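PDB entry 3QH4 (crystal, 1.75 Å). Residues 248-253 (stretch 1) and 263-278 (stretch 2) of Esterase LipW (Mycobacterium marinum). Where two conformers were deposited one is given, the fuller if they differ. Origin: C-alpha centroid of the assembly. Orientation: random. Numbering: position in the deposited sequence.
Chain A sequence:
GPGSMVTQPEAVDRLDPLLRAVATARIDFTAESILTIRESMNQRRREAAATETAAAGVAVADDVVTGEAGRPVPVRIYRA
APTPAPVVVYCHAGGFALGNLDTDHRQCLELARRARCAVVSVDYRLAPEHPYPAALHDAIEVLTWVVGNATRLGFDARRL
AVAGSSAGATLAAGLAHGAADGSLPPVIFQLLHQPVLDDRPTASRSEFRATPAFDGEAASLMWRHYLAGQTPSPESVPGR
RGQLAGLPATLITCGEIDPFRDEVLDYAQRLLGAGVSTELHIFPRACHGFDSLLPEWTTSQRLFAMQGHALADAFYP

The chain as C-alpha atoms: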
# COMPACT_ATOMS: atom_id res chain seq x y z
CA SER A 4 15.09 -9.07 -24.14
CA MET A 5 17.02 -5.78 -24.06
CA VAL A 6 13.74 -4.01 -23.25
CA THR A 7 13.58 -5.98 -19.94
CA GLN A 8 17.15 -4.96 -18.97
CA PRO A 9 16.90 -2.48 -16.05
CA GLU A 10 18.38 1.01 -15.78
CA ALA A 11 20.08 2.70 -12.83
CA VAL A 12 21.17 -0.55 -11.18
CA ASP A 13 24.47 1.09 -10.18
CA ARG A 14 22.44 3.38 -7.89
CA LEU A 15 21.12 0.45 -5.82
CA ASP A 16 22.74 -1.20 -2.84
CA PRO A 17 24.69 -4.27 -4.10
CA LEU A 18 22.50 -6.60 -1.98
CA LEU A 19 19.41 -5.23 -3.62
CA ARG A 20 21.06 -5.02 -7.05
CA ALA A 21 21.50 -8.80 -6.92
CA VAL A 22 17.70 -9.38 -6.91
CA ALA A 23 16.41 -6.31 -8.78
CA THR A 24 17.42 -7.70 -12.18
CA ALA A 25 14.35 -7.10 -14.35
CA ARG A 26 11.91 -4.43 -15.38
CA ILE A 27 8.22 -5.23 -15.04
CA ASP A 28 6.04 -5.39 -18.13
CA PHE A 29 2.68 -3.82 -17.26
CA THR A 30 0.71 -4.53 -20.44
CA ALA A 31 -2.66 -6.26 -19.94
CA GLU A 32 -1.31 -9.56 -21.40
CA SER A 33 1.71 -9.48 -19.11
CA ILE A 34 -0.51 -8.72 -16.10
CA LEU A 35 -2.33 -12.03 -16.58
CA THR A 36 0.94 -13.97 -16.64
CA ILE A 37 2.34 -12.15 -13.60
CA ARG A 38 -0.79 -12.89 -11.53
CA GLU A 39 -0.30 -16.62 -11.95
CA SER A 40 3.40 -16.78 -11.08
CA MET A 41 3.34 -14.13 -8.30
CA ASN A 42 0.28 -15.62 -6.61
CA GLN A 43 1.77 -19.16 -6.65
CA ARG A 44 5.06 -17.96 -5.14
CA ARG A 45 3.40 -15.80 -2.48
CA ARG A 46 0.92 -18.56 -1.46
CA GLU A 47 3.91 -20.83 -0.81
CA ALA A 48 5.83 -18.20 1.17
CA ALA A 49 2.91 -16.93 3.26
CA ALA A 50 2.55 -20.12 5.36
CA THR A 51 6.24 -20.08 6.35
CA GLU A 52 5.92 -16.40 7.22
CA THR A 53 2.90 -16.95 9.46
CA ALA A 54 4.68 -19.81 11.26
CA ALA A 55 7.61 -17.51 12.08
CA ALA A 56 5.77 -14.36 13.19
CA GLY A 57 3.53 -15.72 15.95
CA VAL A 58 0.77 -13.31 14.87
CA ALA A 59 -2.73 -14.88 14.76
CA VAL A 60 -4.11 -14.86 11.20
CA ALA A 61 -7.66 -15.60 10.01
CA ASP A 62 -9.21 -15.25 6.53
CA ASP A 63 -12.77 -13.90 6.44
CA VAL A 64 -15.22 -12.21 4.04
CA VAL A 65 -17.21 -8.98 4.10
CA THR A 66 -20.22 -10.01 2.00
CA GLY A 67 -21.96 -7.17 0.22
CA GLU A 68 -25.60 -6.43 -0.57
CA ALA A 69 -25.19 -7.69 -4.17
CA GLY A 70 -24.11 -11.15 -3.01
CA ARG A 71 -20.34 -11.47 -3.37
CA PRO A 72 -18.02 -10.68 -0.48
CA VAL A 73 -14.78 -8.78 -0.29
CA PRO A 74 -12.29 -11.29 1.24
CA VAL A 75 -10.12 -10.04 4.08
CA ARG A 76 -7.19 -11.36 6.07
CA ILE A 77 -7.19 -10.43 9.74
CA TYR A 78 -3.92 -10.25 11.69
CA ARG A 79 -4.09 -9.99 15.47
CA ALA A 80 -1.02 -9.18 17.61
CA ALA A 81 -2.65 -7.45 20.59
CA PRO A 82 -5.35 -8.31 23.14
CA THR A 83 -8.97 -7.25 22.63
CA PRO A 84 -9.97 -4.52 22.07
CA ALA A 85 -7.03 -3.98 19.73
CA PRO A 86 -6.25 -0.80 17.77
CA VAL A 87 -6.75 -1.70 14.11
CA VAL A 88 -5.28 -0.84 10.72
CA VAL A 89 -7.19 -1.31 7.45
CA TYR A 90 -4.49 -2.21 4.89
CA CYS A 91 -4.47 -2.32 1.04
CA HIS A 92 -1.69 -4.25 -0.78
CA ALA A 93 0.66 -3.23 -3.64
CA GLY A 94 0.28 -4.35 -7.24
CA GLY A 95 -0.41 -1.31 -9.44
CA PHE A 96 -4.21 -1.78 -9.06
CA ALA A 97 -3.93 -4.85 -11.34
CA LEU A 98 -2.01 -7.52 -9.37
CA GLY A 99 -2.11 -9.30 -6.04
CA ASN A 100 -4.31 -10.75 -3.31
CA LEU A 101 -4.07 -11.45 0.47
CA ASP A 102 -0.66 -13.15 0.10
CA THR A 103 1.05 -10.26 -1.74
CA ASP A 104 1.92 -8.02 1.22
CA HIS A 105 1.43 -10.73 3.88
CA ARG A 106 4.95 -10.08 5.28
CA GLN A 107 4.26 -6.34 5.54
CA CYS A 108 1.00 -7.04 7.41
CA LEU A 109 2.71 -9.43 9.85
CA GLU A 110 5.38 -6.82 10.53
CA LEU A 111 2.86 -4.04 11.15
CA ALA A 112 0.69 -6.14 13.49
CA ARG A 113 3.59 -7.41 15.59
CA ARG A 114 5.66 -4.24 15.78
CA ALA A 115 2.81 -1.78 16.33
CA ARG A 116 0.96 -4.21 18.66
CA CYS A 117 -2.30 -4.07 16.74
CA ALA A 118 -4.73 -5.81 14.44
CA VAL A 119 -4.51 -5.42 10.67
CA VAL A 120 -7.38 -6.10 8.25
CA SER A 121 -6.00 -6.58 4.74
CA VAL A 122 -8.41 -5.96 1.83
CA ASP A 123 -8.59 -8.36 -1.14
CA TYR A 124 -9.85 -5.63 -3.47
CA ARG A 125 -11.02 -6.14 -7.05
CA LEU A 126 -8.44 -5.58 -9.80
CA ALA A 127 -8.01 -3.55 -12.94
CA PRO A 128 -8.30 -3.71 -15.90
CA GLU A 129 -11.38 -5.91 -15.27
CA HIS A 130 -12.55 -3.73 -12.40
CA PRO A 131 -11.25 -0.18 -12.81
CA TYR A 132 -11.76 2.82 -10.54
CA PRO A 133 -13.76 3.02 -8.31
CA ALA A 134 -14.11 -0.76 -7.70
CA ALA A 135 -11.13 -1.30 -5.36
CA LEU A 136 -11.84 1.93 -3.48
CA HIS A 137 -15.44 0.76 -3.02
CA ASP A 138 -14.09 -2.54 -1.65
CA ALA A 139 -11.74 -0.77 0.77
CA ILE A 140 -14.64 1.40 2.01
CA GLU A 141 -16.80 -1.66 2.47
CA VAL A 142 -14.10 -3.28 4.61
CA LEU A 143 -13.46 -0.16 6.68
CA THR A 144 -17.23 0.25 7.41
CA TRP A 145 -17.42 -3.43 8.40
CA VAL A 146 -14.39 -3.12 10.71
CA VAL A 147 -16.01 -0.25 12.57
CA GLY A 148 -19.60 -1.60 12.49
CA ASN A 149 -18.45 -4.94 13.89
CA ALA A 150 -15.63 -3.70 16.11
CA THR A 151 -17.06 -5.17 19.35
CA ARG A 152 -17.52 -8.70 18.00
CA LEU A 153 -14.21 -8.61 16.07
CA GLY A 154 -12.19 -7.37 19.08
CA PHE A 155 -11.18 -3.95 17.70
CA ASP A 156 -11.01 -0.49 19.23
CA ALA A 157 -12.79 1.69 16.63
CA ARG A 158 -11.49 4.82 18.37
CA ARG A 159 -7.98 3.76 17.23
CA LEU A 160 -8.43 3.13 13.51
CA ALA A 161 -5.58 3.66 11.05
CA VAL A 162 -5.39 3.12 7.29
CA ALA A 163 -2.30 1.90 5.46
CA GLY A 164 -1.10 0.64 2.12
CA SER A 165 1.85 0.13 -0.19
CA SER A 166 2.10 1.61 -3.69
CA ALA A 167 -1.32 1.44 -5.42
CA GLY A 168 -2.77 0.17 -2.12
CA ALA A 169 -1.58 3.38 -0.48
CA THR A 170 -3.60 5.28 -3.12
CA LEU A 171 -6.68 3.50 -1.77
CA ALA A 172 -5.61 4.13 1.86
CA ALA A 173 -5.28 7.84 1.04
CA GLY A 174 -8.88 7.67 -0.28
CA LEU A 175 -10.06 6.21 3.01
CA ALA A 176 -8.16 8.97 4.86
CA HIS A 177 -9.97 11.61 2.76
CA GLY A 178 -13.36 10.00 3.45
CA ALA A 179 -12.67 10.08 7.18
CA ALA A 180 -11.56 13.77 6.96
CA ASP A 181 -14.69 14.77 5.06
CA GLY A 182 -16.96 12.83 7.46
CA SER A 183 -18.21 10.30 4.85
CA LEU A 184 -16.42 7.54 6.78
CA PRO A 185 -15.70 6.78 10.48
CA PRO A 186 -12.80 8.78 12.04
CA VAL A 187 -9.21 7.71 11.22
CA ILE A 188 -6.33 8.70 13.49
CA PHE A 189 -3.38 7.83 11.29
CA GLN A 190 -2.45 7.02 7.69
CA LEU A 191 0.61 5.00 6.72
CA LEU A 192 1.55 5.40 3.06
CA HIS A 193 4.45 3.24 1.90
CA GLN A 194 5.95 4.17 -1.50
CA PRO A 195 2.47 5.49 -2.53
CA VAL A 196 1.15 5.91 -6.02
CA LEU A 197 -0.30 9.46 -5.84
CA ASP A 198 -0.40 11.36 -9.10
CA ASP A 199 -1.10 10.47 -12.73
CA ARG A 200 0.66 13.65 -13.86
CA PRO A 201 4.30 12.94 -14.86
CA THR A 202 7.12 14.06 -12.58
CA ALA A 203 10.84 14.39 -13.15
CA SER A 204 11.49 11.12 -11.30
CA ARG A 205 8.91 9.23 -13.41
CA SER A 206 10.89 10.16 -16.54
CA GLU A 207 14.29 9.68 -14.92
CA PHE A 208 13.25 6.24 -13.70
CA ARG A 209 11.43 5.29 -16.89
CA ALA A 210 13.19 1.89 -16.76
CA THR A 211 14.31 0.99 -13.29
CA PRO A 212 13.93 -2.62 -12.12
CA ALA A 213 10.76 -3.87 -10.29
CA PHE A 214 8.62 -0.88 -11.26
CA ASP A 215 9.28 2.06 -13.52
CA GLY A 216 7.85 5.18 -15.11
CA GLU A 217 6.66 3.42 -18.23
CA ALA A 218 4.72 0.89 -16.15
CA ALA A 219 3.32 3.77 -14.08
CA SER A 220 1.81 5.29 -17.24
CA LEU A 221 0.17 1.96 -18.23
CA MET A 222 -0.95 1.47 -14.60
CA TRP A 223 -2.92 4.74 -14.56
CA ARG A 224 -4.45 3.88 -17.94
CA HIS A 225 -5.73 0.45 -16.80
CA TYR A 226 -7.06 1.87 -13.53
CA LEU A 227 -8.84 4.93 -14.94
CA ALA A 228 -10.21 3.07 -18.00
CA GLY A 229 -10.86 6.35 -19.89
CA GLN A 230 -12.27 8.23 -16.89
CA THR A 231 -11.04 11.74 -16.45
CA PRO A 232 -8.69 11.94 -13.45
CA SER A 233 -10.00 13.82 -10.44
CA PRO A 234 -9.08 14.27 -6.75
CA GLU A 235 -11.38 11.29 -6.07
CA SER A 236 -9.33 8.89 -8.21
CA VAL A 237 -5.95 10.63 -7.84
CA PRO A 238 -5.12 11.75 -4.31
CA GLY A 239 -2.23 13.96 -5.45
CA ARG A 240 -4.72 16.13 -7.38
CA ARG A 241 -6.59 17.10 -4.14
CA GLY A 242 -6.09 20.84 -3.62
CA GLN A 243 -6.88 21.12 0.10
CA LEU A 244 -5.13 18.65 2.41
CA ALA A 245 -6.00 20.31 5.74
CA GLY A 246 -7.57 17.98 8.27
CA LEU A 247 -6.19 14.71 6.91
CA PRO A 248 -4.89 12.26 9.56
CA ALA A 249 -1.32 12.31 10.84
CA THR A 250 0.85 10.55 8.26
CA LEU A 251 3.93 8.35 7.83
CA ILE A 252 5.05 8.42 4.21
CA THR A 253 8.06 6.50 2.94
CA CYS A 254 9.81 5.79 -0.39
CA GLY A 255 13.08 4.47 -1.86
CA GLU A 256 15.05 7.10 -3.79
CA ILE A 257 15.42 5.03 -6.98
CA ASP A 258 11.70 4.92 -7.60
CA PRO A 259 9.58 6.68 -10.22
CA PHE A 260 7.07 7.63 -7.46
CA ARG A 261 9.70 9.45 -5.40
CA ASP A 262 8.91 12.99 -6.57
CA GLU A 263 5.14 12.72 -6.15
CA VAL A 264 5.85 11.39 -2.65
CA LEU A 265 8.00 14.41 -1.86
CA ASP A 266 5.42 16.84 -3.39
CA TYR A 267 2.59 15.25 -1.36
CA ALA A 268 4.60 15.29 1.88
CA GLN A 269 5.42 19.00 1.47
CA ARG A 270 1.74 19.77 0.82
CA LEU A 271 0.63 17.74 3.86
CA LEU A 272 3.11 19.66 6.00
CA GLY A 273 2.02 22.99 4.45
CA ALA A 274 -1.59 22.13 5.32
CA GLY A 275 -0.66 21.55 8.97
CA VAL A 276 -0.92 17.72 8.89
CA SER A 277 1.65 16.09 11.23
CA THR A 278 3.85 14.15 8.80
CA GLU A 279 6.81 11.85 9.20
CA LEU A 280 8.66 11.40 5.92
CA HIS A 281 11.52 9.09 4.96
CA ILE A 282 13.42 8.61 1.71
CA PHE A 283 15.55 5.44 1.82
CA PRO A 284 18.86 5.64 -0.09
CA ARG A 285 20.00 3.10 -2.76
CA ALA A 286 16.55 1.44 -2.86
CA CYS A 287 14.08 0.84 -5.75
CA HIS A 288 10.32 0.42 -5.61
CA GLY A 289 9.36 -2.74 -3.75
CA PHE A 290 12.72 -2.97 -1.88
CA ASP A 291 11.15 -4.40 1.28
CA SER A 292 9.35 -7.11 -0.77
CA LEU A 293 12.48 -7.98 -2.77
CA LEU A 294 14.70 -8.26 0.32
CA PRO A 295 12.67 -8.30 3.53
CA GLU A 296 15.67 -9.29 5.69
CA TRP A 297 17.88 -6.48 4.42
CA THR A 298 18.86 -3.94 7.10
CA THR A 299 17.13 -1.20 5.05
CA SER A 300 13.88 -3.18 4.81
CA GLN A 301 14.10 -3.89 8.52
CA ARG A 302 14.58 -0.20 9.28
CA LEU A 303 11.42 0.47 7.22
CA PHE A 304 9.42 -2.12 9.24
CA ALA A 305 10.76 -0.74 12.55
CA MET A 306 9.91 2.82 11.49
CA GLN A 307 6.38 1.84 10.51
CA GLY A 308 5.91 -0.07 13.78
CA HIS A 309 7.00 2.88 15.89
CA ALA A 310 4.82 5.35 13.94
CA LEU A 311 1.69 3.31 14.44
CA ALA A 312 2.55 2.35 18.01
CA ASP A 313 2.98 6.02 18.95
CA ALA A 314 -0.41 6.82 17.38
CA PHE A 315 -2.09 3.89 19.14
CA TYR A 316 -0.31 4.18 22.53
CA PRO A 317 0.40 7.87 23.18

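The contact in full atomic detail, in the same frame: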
# COMPACT_ATOMS: atom_id res chain seq x y z
N PRO A 248 -5.54 12.86 8.39
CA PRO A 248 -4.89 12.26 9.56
C PRO A 248 -3.37 12.38 9.50
O PRO A 248 -2.79 12.41 8.40
CB PRO A 248 -5.29 10.78 9.51
CG PRO A 248 -6.12 10.60 8.30
CD PRO A 248 -6.27 11.88 7.57
N ALA A 249 -2.76 12.46 10.68
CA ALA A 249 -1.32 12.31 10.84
C ALA A 249 -0.80 11.17 9.96
O ALA A 249 -1.46 10.13 9.80
CB ALA A 249 -0.99 12.06 12.28
N THR A 250 0.37 11.38 9.37
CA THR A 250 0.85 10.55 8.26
C THR A 250 2.29 10.07 8.48
O THR A 250 3.11 10.84 9.02
CB THR A 250 0.79 11.38 6.96
OG1 THR A 250 -0.58 11.72 6.70
CG2 THR A 250 1.35 10.61 5.72
N LEU A 251 2.57 8.82 8.09
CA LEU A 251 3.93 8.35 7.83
C LEU A 251 3.96 8.05 6.35
O LEU A 251 3.13 7.29 5.85
CB LEU A 251 4.28 7.08 8.61
CG LEU A 251 5.60 6.45 8.15
CD1 LEU A 251 6.85 7.34 8.50
CD2 LEU A 251 5.75 5.05 8.81
N ILE A 252 4.92 8.66 5.65
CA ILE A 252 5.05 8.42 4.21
C ILE A 252 6.50 8.10 3.88
O ILE A 252 7.41 8.84 4.27
CB ILE A 252 4.44 9.62 3.41
CG1 ILE A 252 4.54 9.37 1.89
CG2 ILE A 252 5.11 10.96 3.76
CD1 ILE A 252 3.76 10.44 1.04
N THR A 253 6.72 7.01 3.13
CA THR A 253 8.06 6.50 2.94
C THR A 253 8.28 6.17 1.46
O THR A 253 7.31 5.91 0.73
CB THR A 253 8.27 5.22 3.79
OG1 THR A 253 7.19 4.30 3.55
CG2 THR A 253 8.33 5.55 5.28
N GLU A 263 6.53 12.44 -6.58
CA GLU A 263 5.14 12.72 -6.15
C GLU A 263 5.00 12.51 -4.64
O GLU A 263 4.22 13.18 -3.98
CB GLU A 263 4.13 11.94 -6.99
CG GLU A 263 4.13 10.43 -6.79
CD GLU A 263 3.64 9.73 -8.04
OE1 GLU A 263 2.59 9.06 -7.94
OE2 GLU A 263 4.29 9.88 -9.11
N VAL A 264 5.81 11.60 -4.10
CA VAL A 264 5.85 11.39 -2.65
C VAL A 264 6.34 12.66 -1.95
O VAL A 264 5.72 13.14 -1.01
CB VAL A 264 6.73 10.19 -2.26
CG1 VAL A 264 7.09 10.24 -0.76
CG2 VAL A 264 6.01 8.92 -2.57
N LEU A 265 7.46 13.18 -2.42
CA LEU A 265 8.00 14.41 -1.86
C LEU A 265 7.02 15.60 -1.99
O LEU A 265 6.86 16.37 -1.05
CB LEU A 265 9.35 14.74 -2.50
CG LEU A 265 10.49 13.78 -2.17
CD1 LEU A 265 11.71 14.09 -3.06
CD2 LEU A 265 10.85 13.90 -0.67
N ASP A 266 6.40 15.76 -3.17
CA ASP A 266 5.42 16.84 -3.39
C ASP A 266 4.26 16.71 -2.38
O ASP A 266 3.83 17.69 -1.77
CB ASP A 266 4.85 16.77 -4.83
CG ASP A 266 5.89 17.10 -5.93
OD1 ASP A 266 6.93 17.75 -5.67
OD2 ASP A 266 5.65 16.71 -7.11
N TYR A 267 3.77 15.49 -2.22
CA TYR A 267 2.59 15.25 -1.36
C TYR A 267 2.97 15.52 0.10
O TYR A 267 2.20 16.15 0.84
CB TYR A 267 2.11 13.80 -1.51
CG TYR A 267 0.69 13.54 -1.02
CD1 TYR A 267 -0.42 14.14 -1.65
CD2 TYR A 267 0.45 12.72 0.07
CE1 TYR A 267 -1.74 13.90 -1.20
CE2 TYR A 267 -0.86 12.49 0.53
CZ TYR A 267 -1.94 13.06 -0.13
OH TYR A 267 -3.22 12.80 0.32
N ALA A 268 4.13 15.04 0.51
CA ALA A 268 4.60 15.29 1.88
C ALA A 268 4.71 16.80 2.17
O ALA A 268 4.27 17.29 3.23
CB ALA A 268 5.95 14.58 2.11
N GLN A 269 5.25 17.57 1.21
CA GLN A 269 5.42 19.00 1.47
C GLN A 269 4.03 19.65 1.59
O GLN A 269 3.82 20.49 2.46
CB GLN A 269 6.23 19.64 0.34
CG GLN A 269 6.17 21.15 0.34
CD GLN A 269 7.00 21.77 1.42
OE1 GLN A 269 6.50 22.11 2.53
NE2 GLN A 269 8.29 21.93 1.13
N ARG A 270 3.09 19.21 0.76
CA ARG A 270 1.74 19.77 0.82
C ARG A 270 1.02 19.39 2.10
O ARG A 270 0.32 20.21 2.68
CB ARG A 270 0.96 19.38 -0.43
CG ARG A 270 1.58 20.01 -1.67
CD ARG A 270 0.55 20.23 -2.78
NE ARG A 270 -0.15 19.00 -3.14
CZ ARG A 270 -1.48 18.84 -3.08
NH1 ARG A 270 -2.00 17.69 -3.46
NH2 ARG A 270 -2.28 19.82 -2.66
N LEU A 271 1.20 18.15 2.56
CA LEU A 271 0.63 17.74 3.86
C LEU A 271 1.16 18.65 4.97
O LEU A 271 0.39 19.21 5.76
CB LEU A 271 0.95 16.29 4.17
CG LEU A 271 0.19 15.22 3.36
CD1 LEU A 271 0.82 13.83 3.65
CD2 LEU A 271 -1.32 15.21 3.73
N LEU A 272 2.47 18.79 5.01
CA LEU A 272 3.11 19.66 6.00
C LEU A 272 2.60 21.10 5.90
O LEU A 272 2.29 21.74 6.92
CB LEU A 272 4.63 19.59 5.83
CG LEU A 272 5.16 18.22 6.25
CD1 LEU A 272 6.59 18.00 5.66
CD2 LEU A 272 5.18 18.09 7.79
N GLY A 273 2.52 21.62 4.67
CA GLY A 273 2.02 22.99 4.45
C GLY A 273 0.58 23.18 4.95
O GLY A 273 0.21 24.27 5.40
N ALA A 274 -0.19 22.11 4.90
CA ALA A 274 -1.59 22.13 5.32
C ALA A 274 -1.75 21.88 6.83
O ALA A 274 -2.87 21.80 7.34
CB ALA A 274 -2.40 21.09 4.51
N GLY A 275 -0.63 21.71 7.52
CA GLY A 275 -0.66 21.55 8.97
C GLY A 275 -0.88 20.11 9.43
O GLY A 275 -1.13 19.86 10.62
N VAL A 276 -0.79 19.15 8.51
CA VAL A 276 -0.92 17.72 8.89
C VAL A 276 0.43 17.23 9.44
O VAL A 276 1.46 17.45 8.80
CB VAL A 276 -1.30 16.87 7.67
CG1 VAL A 276 -1.35 15.37 8.02
CG2 VAL A 276 -2.65 17.37 7.08
N SER A 277 0.41 16.61 10.62
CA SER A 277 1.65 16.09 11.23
C SER A 277 2.13 14.94 10.34
O SER A 277 1.43 13.95 10.14
CB SER A 277 1.44 15.61 12.66
OG SER A 277 2.66 15.11 13.19
N THR A 278 3.34 15.09 9.81
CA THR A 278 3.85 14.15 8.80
C THR A 278 5.27 13.72 9.13
O THR A 278 6.16 14.56 9.39
CB THR A 278 3.84 14.84 7.38
OG1 THR A 278 2.50 15.29 7.11
CG2 THR A 278 4.21 13.83 6.26

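How does stretch 1 come alongside stretch 2 at its first residues? The CA-to-CB bond of P248 points away from stretch 2, so this proline meets its neighbour through its backbone: P248 O lies 3.3 Å from V276 CG1, a methyl group packed against a carbonyl. That same carbonyl accepts a hydrogen bond from within its own stretch, T250 OG1 to P248 O at 2.9 Å. A249 CA is 3.3 Å from S277 O, a CA-H...O contact, while the two side chains sit side by side, with A249 CB 4.3 Å from S277 CB.

What joins the two backbones at T250? The amide of T250 donates a hydrogen bond to S277, N to O 2.9 Å, with an angle of 158° at the hydrogen. It is the only hydrogen bond between the stretches. One residue on, T278 CA approaches T250 O at 3.4 Å in a second CA-H...O contact. Together these set T250 and T278 in register as a parallel bridge, their CA atoms 4.7 Å apart, with both side chains on the same face of the sheet. Each threonine hydroxyl turns back to a carbonyl two residues earlier: T278 OG1 donates to V276 O at 2.9 Å, just as T250 does to P248. The methyl of T250 is left to apolar company, its CG2 lying 3.9 Å from L271 CD1.

Why does L251 take no part, while I252 takes the largest share of stretch 1? Side chains alternate along a strand, so L251 points away from stretch 2 and I252 points toward it. The helix 263-273 runs nearly antiparallel to the strand, at 159°, with the axes 9.3 Å apart at their closest, a spacing that side chains must fill. I252 CG1 meets V264 CG1 at 3.8 Å, I252 CG2 meets A268 CB at 4.1 Å, and I252 CD1 reaches the edge of the Y267 ring, 4.1 Å from CD2. I252 CG2 also lies 3.9 Å from T278 CG2, linking the helix packing to the bridge. These contacts are apolar. T253, pointing away again, makes no close contact.

How can one stretch offer both a helix and a strand partner? The chain turns after G273 in a Schellman motif, where V276 N bonds to L271 O and G275 N to L272 O, both at 3.0 Å. G275 has positive phi (86°), where a CB would be jammed against the preceding carbonyl oxygen. The turn brings V276 to T278 back beside P248 to T250.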